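PDB 6M4K: alpha-amylase from Eisenia fetida, which probably hydrolyses internal alpha-1,4-glucosidic bonds of starch-like polysaccharides, as a calcium- and chloride-dependent enzyme of glycoside hydrolase family 13. Local coordinates for residues W388-R396 and D451-R459; G262-N272 and F313-M324. All coordinates share one frame; numbering follows the deposited sequence.

In the fold
From the N terminus, the chain first passes through the earlier strands of the eight-stranded parallel barrel. Interaction 2 then joins helix 259-270, which follows barrel strand 255-257, to 313-324, the loop after strand 295-297 and the start of helix 322-334; it closes a loop of 40 residues. Interaction 1 comes later and closes 54 residues, from helix 389-401 into the C-terminal all-beta domain. The two loops follow in series, neither nesting nor crossing. Their centres lie about 21 Å apart, yet they touch where Trp388 packs on Phe319 and Ala322. Interaction 2 thus ties barrel helices together, and interaction 1 joins helix 389-401, after the last barrel strand, to the beta domain.

Interaction 1 of 2, residues W388-R396 and D451-R459; sequences WREMYNMVR and DVISCDNNR
Arg389 carries its CG anti to the backbone N (chi1 -178°) and bends at chi3, which swings its guanidinium side-on to the carbonyl of Ile453. NE and NH2 both donate to Ile453 O, each at 2.9 Å, the oxygen lying close to the guanidinium plane; NH2 lies on a lone pair of the oxygen, whereas NE sits above the carbonyl plane. Ser454 O lies over one face of the same group, offset toward its rim. A methionine in place of Arg389 would probably leave Ile453 O without both of these donors and the loop less firmly held to the helix. One turn on, Asn393 ND2 gives Val452 O a fairly straight bond of 2.9 Å (163°), in the carbonyl plane and on a lone pair. Arg396 NH2 reaches Asp456 O at 2.9 Å, tilted from the carbonyl plane. Three side chains of helix 389-401 thus grip main-chain oxygens of a loop in the C-terminal all-beta domain, forming part of the seam between barrel and beta domain in this family 13 amylase. The loop is braced from within: Asp451 OD1 accepts from Ile453 N in an Asx turn, and Cys455 is disulfide-bonded to Cys469. Apolar packing fills the other flank, where Ile453 CD1 touches Met394 CG at 3.7 Å, while Ile453 CG2 meets Glu390 CG at 4.0 Å. The carboxylate of Glu390 turns to Lys326 and Asn490. Along the polar rim, one water bridges Tyr392 OH and Asp456 OD1, which also bonds Ser465, and another joins Arg396 NH1 to Asn457 OD1.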
# COMPACT_ATOMS: atom_id res chain seq x y z
N TRP A 388 5.77 8.08 11.89
CA TRP A 388 5.52 7.78 13.30
C TRP A 388 6.64 6.90 13.82
O TRP A 388 7.04 5.93 13.16
CB TRP A 388 4.20 7.03 13.46
CG TRP A 388 2.95 7.79 13.09
CD1 TRP A 388 2.86 9.03 12.53
CD2 TRP A 388 1.61 7.32 13.26
NE1 TRP A 388 1.53 9.37 12.35
CE2 TRP A 388 0.75 8.33 12.79
CE3 TRP A 388 1.06 6.14 13.77
CZ2 TRP A 388 -0.64 8.20 12.82
CZ3 TRP A 388 -0.32 6.01 13.79
CH2 TRP A 388 -1.15 7.03 13.32
N ARG A 389 7.13 7.20 15.02
CA ARG A 389 8.24 6.43 15.58
C ARG A 389 7.89 4.95 15.67
O ARG A 389 8.74 4.08 15.41
CB ARG A 389 8.64 6.97 16.96
CG ARG A 389 9.82 6.23 17.60
CD ARG A 389 10.02 6.65 19.06
NE ARG A 389 8.88 6.19 19.84
CZ ARG A 389 7.87 6.96 20.23
NH1 ARG A 389 7.86 8.27 19.98
NH2 ARG A 389 6.85 6.39 20.87
N GLU A 390 6.65 4.63 16.06
CA GLU A 390 6.26 3.23 16.18
C GLU A 390 6.36 2.52 14.84
O GLU A 390 6.69 1.33 14.79
CB GLU A 390 4.84 3.13 16.75
CG GLU A 390 4.67 3.76 18.14
CD GLU A 390 4.25 5.23 18.12
OE1 GLU A 390 4.47 5.94 17.11
OE2 GLU A 390 3.68 5.69 19.13
N MET A 391 6.12 3.24 13.75
CA MET A 391 6.26 2.67 12.41
C MET A 391 7.71 2.59 11.98
O MET A 391 8.20 1.52 11.62
CB MET A 391 5.47 3.49 11.39
CG MET A 391 4.06 3.03 11.20
SD MET A 391 3.11 3.05 12.73
CE MET A 391 1.45 2.85 12.11
N TYR A 392 8.42 3.71 11.99
CA TYR A 392 9.77 3.66 11.43
C TYR A 392 10.72 2.83 12.28
O TYR A 392 11.63 2.20 11.73
CB TYR A 392 10.32 5.04 11.05
CG TYR A 392 10.64 6.01 12.17
CD1 TYR A 392 11.70 5.80 13.03
CD2 TYR A 392 9.90 7.17 12.31
CE1 TYR A 392 12.00 6.71 14.04
CE2 TYR A 392 10.19 8.10 13.30
CZ TYR A 392 11.23 7.86 14.16
OH TYR A 392 11.51 8.78 15.16
N ASN A 393 10.52 2.77 13.60
CA ASN A 393 11.36 1.89 14.40
C ASN A 393 11.02 0.42 14.19
O ASN A 393 11.89 -0.44 14.32
CB ASN A 393 11.32 2.28 15.88
CG ASN A 393 12.36 3.32 16.22
OD1 ASN A 393 13.11 3.78 15.35
ND2 ASN A 393 12.43 3.69 17.50
N MET A 394 9.77 0.12 13.83
CA MET A 394 9.43 -1.24 13.45
C MET A 394 9.88 -1.56 12.03
O MET A 394 10.11 -2.74 11.73
CB MET A 394 7.95 -1.54 13.65
CG MET A 394 7.56 -1.73 15.12
SD MET A 394 8.54 -2.97 15.99
CE MET A 394 8.25 -4.42 14.98
N VAL A 395 10.04 -0.56 11.17
CA VAL A 395 10.71 -0.80 9.89
C VAL A 395 12.17 -1.16 10.13
O VAL A 395 12.70 -2.10 9.52
CB VAL A 395 10.54 0.42 8.97
CG1 VAL A 395 11.48 0.36 7.76
CG2 VAL A 395 9.07 0.53 8.54
N ARG A 396 12.84 -0.44 11.03
CA ARG A 396 14.20 -0.82 11.41
C ARG A 396 14.25 -2.23 11.99
O ARG A 396 15.12 -3.02 11.63
CB ARG A 396 14.81 0.23 12.35
CG ARG A 396 16.26 -0.08 12.73
CD ARG A 396 16.92 1.11 13.41
NE ARG A 396 16.26 1.40 14.67
CZ ARG A 396 16.65 2.34 15.53
NH1 ARG A 396 17.70 3.10 15.25
NH2 ARG A 396 15.98 2.52 16.66
N ASP A 451 13.29 -0.56 24.44
CA ASP A 451 12.05 -0.76 23.71
C ASP A 451 11.96 0.26 22.59
O ASP A 451 11.77 1.45 22.83
CB ASP A 451 10.87 -0.60 24.66
CG ASP A 451 9.56 -0.47 23.93
OD1 ASP A 451 9.40 -1.16 22.89
OD2 ASP A 451 8.70 0.32 24.35
N VAL A 452 12.07 -0.21 21.34
CA VAL A 452 12.08 0.71 20.21
C VAL A 452 10.70 1.23 19.87
O VAL A 452 10.58 2.15 19.05
CB VAL A 452 12.80 0.14 18.97
CG1 VAL A 452 14.23 -0.20 19.31
CG2 VAL A 452 12.05 -1.08 18.42
N ILE A 453 9.65 0.70 20.50
CA ILE A 453 8.33 1.29 20.33
C ILE A 453 8.27 2.65 21.02
O ILE A 453 7.72 3.61 20.48
CB ILE A 453 7.23 0.35 20.85
CG1 ILE A 453 7.26 -0.99 20.10
CG2 ILE A 453 5.85 1.00 20.75
CD1 ILE A 453 6.98 -0.86 18.62
N SER A 454 8.83 2.74 22.24
CA SER A 454 8.76 3.96 23.04
C SER A 454 10.05 4.78 23.03
O SER A 454 10.00 5.98 23.33
CB SER A 454 8.40 3.62 24.50
OG SER A 454 9.39 2.82 25.12
N CYS A 455 11.18 4.18 22.68
CA CYS A 455 12.48 4.84 22.74
C CYS A 455 13.02 5.06 21.33
O CYS A 455 12.57 4.44 20.36
CB CYS A 455 13.47 4.01 23.55
SG CYS A 455 12.85 3.52 25.18
N ASP A 456 14.02 5.94 21.23
CA ASP A 456 14.57 6.29 19.93
C ASP A 456 15.59 5.25 19.46
O ASP A 456 15.68 4.97 18.26
CB ASP A 456 15.24 7.66 20.00
CG ASP A 456 14.27 8.75 20.36
OD1 ASP A 456 13.13 8.75 19.83
OD2 ASP A 456 14.64 9.61 21.19
N ASN A 457 16.35 4.69 20.38
CA ASN A 457 17.49 3.84 20.06
C ASN A 457 17.24 2.43 20.56
O ASN A 457 16.33 2.18 21.36
CB ASN A 457 18.76 4.43 20.70
CG ASN A 457 18.94 5.91 20.36
OD1 ASN A 457 18.74 6.32 19.21
ND2 ASN A 457 19.28 6.71 21.36
N ASN A 458 18.04 1.48 20.07
CA ASN A 458 17.85 0.08 20.44
C ASN A 458 18.66 -0.33 21.67
O ASN A 458 18.48 -1.44 22.17
CB ASN A 458 18.20 -0.84 19.27
CG ASN A 458 19.69 -1.07 19.14
OD1 ASN A 458 20.45 -0.13 18.88
ND2 ASN A 458 20.12 -2.30 19.32
N ARG A 459 19.54 0.54 22.15
CA ARG A 459 20.39 0.25 23.30
C ARG A 459 20.68 1.57 24.00
O ARG A 459 20.57 2.64 23.39
CB ARG A 459 21.69 -0.41 22.86
CG ARG A 459 22.56 0.48 22.00
CD ARG A 459 23.79 -0.27 21.54
NE ARG A 459 24.61 0.51 20.62
CZ ARG A 459 25.70 0.04 20.02
NH1 ARG A 459 26.08 -1.21 20.24
NH2 ARG A 459 26.40 0.81 19.21
O HOH W 1 13.12 7.97 17.12
O HOH W 2 14.74 6.23 16.33
O HOH W 3 18.97 5.06 16.89

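Interaction 2 of 2, residues G262-N272 and F313-M324; sequences GQNLGNVVRKN and FGTILTFFEANM. With SO4 (sulfate ion), chain F.
Arg270 reaches across to three polar partners in 313-324: Thr315, Ile316 and Glu321. Its NH2 donates to Ile316 O at 2.9 Å with a fairly straight bond (160°), the oxygen lying near the guanidinium plane although the nitrogen stands above the carbonyl plane. NE makes a weak bond to Thr315 O. Leu317 CD2 lies over one face of the guanidinium, 3.5 Å from Arg270 NE, and Thr315 N lies over the opposite face, so the group is sandwiched as well as bonded. Its chain runs extended from CG to NE, so that its guanidinium reaches Thr315 and Ile316, and a long salt bridge links NH2 to Glu321 OE1. Beside it, Gly266 CA comes to 3.3 Å from Thr315 O in a CA-H...O contact; a side chain at this position would run into that oxygen, and glycine lets the loop backbone come close to the helix. Asn267 OD1 takes two donors: Thr315 OG1 at 2.9 Å, tilted from the carbonyl plane, and Asn272 ND2, in that plane and almost straight (172°). In the conformer of Gly314 described, Asn272 ND2 also bonds Gly314 O at 2.9 Å. The apolar edge holds Leu317 CD1 against Val269 CB, while Val269 CG1 and Met324 CB meet at 3.8 Å.

Farther out, a water joins Gly262 O to Leu317 N. Glu321 OE1 accepts from Thr318 N, which steadies the carboxylate near Arg270, and a sulfate, probably from the crystallisation liquor, binds Asn323 N and Met324 N at the start of helix 322-334. Lys271, just past helix 259-270, takes a positive phi in a Schellman motif, turning the chain so that Asn272 meets Asn267; the whole joins two successive outer helices of the family 13 (beta/alpha)8 barrel through the loop that leads into the second.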
# COMPACT_ATOMS: atom_id res chain seq x y z
N GLY A 262 -5.17 -7.46 5.62
CA GLY A 262 -5.65 -6.38 6.47
C GLY A 262 -7.03 -6.65 7.05
O GLY A 262 -7.34 -6.20 8.16
N GLN A 263 -7.87 -7.39 6.33
CA GLN A 263 -9.15 -7.80 6.89
C GLN A 263 -8.93 -8.67 8.12
O GLN A 263 -9.55 -8.45 9.17
CB GLN A 263 -9.96 -8.55 5.83
CG GLN A 263 -10.58 -7.66 4.77
CD GLN A 263 -11.86 -6.99 5.25
OE1 GLN A 263 -12.66 -7.59 5.98
NE2 GLN A 263 -12.06 -5.74 4.86
N ASN A 264 -8.05 -9.67 8.00
CA ASN A 264 -7.82 -10.60 9.09
C ASN A 264 -7.13 -9.92 10.27
O ASN A 264 -7.56 -10.07 11.42
CB ASN A 264 -7.02 -11.82 8.60
CG ASN A 264 -7.85 -12.76 7.72
OD1 ASN A 264 -7.33 -13.40 6.80
ND2 ASN A 264 -9.13 -12.85 8.01
N LEU A 265 -6.06 -9.17 10.01
CA LEU A 265 -5.38 -8.48 11.11
C LEU A 265 -6.28 -7.45 11.76
O LEU A 265 -6.24 -7.26 12.98
CB LEU A 265 -4.06 -7.86 10.63
CG LEU A 265 -2.99 -8.87 10.20
CD1 LEU A 265 -1.73 -8.16 9.77
CD2 LEU A 265 -2.69 -9.86 11.32
N GLY A 266 -7.10 -6.76 10.96
CA GLY A 266 -8.05 -5.81 11.53
C GLY A 266 -9.03 -6.49 12.47
O GLY A 266 -9.22 -6.05 13.61
N ASN A 267 -9.63 -7.58 12.01
CA ASN A 267 -10.56 -8.32 12.87
C ASN A 267 -9.87 -8.83 14.13
O ASN A 267 -10.45 -8.80 15.22
CB ASN A 267 -11.19 -9.46 12.08
CG ASN A 267 -12.34 -9.00 11.21
OD1 ASN A 267 -13.03 -8.03 11.54
ND2 ASN A 267 -12.57 -9.68 10.09
N VAL A 268 -8.64 -9.33 14.00
CA VAL A 268 -7.95 -9.90 15.15
C VAL A 268 -7.64 -8.82 16.18
O VAL A 268 -7.95 -8.97 17.37
CB VAL A 268 -6.69 -10.67 14.73
CG1 VAL A 268 -5.86 -11.02 15.96
CG2 VAL A 268 -7.07 -11.94 13.97
N VAL A 269 -7.02 -7.72 15.75
CA VAL A 269 -6.62 -6.69 16.70
C VAL A 269 -7.83 -6.01 17.32
O VAL A 269 -7.81 -5.61 18.49
CB VAL A 269 -5.62 -5.71 16.05
CG1 VAL A 269 -5.32 -4.53 16.97
CG2 VAL A 269 -4.34 -6.44 15.70
N ARG A 270 -8.91 -5.88 16.55
CA ARG A 270 -10.16 -5.34 17.10
C ARG A 270 -10.89 -6.33 17.99
O ARG A 270 -11.84 -5.94 18.67
CB ARG A 270 -11.10 -4.98 15.96
CG ARG A 270 -10.70 -3.74 15.16
CD ARG A 270 -11.58 -3.61 13.96
NE ARG A 270 -11.37 -2.37 13.22
CZ ARG A 270 -11.98 -1.22 13.50
NH1 ARG A 270 -12.84 -1.14 14.52
NH2 ARG A 270 -11.74 -0.15 12.76
N LYS A 271 -10.49 -7.61 17.98
CA LYS A 271 -11.19 -8.67 18.71
C LYS A 271 -12.63 -8.82 18.23
O LYS A 271 -13.52 -9.15 19.03
CB LYS A 271 -11.14 -8.46 20.22
CG LYS A 271 -9.76 -8.30 20.77
CD LYS A 271 -9.86 -7.92 22.22
CE LYS A 271 -8.70 -7.05 22.58
NZ LYS A 271 -8.79 -6.48 23.96
N ASN A 272 -12.88 -8.56 16.95
CA ASN A 272 -14.21 -8.70 16.40
C ASN A 272 -14.66 -10.16 16.49
O ASN A 272 -13.89 -11.08 16.23
CB ASN A 272 -14.23 -8.27 14.93
CG ASN A 272 -14.27 -6.75 14.77
OD1 ASN A 272 -14.59 -6.03 15.71
ND2 ASN A 272 -13.98 -6.28 13.57
N PHE A 313 -16.73 0.13 7.72
CA PHE A 313 -15.84 0.77 8.69
C PHE A 313 -15.57 -0.08 9.93
O PHE A 313 -14.94 0.41 10.88
CB PHE A 313 -16.38 2.15 9.09
CG PHE A 313 -16.09 3.23 8.09
CD1 PHE A 313 -14.82 3.76 7.98
CD2 PHE A 313 -17.09 3.72 7.27
CE1 PHE A 313 -14.55 4.76 7.06
CE2 PHE A 313 -16.82 4.72 6.35
CZ PHE A 313 -15.55 5.24 6.25
N GLY A 314 -16.00 -1.33 9.95
CA GLY A 314 -15.97 -2.13 11.16
C GLY A 314 -14.82 -3.10 11.34
O GLY A 314 -14.77 -3.78 12.37
N THR A 315 -13.89 -3.17 10.39
CA THR A 315 -12.84 -4.20 10.34
C THR A 315 -11.48 -3.58 10.06
O THR A 315 -10.53 -3.77 10.83
CB THR A 315 -13.16 -5.28 9.29
OG1 THR A 315 -14.27 -6.07 9.73
CG2 THR A 315 -11.95 -6.20 9.08
N ILE A 316 -11.36 -2.83 8.96
CA ILE A 316 -10.08 -2.23 8.60
C ILE A 316 -9.63 -1.25 9.68
O ILE A 316 -10.43 -0.47 10.21
CB ILE A 316 -10.19 -1.56 7.22
CG1 ILE A 316 -10.54 -2.58 6.13
CG2 ILE A 316 -8.90 -0.83 6.87
CD1 ILE A 316 -9.55 -3.75 6.03
N LEU A 317 -8.34 -1.29 10.01
CA LEU A 317 -7.75 -0.33 10.93
C LEU A 317 -7.04 0.77 10.16
O LEU A 317 -6.40 0.52 9.13
CB LEU A 317 -6.78 -1.03 11.88
CG LEU A 317 -7.47 -1.93 12.90
CD1 LEU A 317 -6.45 -2.84 13.60
CD2 LEU A 317 -8.23 -1.06 13.93
N THR A 318 -7.17 2.00 10.65
CA THR A 318 -6.64 3.19 9.99
C THR A 318 -6.12 4.13 11.06
O THR A 318 -6.23 3.87 12.26
CB THR A 318 -7.74 3.92 9.22
OG1 THR A 318 -8.61 4.58 10.15
CG2 THR A 318 -8.56 2.96 8.39
N PHE A 319 -5.56 5.26 10.62
CA PHE A 319 -5.05 6.25 11.57
C PHE A 319 -6.14 6.79 12.50
O PHE A 319 -5.82 7.35 13.55
CB PHE A 319 -4.34 7.40 10.84
CG PHE A 319 -5.26 8.29 10.04
CD1 PHE A 319 -5.85 9.41 10.63
CD2 PHE A 319 -5.50 8.03 8.71
CE1 PHE A 319 -6.68 10.23 9.90
CE2 PHE A 319 -6.34 8.86 7.97
CZ PHE A 319 -6.93 9.97 8.58
N PHE A 320 -7.42 6.62 12.15
CA PHE A 320 -8.50 7.01 13.06
C PHE A 320 -8.58 6.10 14.28
O PHE A 320 -9.16 6.49 15.29
CB PHE A 320 -9.84 7.04 12.32
CG PHE A 320 -10.05 8.27 11.47
CD1 PHE A 320 -10.33 9.49 12.07
CD2 PHE A 320 -10.01 8.20 10.09
CE1 PHE A 320 -10.53 10.63 11.29
CE2 PHE A 320 -10.21 9.33 9.31
CZ PHE A 320 -10.48 10.54 9.91
N GLU A 321 -8.01 4.89 14.21
CA GLU A 321 -7.92 3.99 15.35
C GLU A 321 -6.44 3.77 15.64
O GLU A 321 -5.92 2.66 15.52
CB GLU A 321 -8.62 2.66 15.04
CG GLU A 321 -10.10 2.79 14.62
CD GLU A 321 -10.29 3.16 13.15
OE1 GLU A 321 -9.49 2.69 12.31
OE2 GLU A 321 -11.22 3.93 12.84
N ALA A 322 -5.75 4.85 16.03
CA ALA A 322 -4.30 4.88 15.94
C ALA A 322 -3.63 3.82 16.81
O ALA A 322 -2.63 3.21 16.39
CB ALA A 322 -3.79 6.28 16.31
N ASN A 323 -4.14 3.59 18.02
CA ASN A 323 -3.46 2.65 18.91
C ASN A 323 -3.52 1.23 18.35
O ASN A 323 -2.51 0.53 18.29
CB ASN A 323 -4.07 2.70 20.31
CG ASN A 323 -3.15 2.11 21.36
OD1 ASN A 323 -1.97 2.46 21.44
ND2 ASN A 323 -3.68 1.18 22.15
N MET A 324 -4.71 0.80 17.93
CA MET A 324 -4.85 -0.52 17.33
C MET A 324 -4.11 -0.60 16.00
O MET A 324 -3.53 -1.65 15.67
CB MET A 324 -6.32 -0.82 17.11
CG MET A 324 -7.08 -1.09 18.40
SD MET A 324 -8.75 -1.69 18.08
CE MET A 324 -9.50 -0.22 17.44
S SO4 F . -7.78 3.33 19.23
O1 SO4 F . -7.21 2.23 18.47
O2 SO4 F . -8.14 2.83 20.55
O3 SO4 F . -6.76 4.39 19.35
O4 SO4 F . -8.95 3.87 18.55
O HOH W 4 -6.82 -3.45 8.82
O HOH W 5 -15.03 -7.37 7.13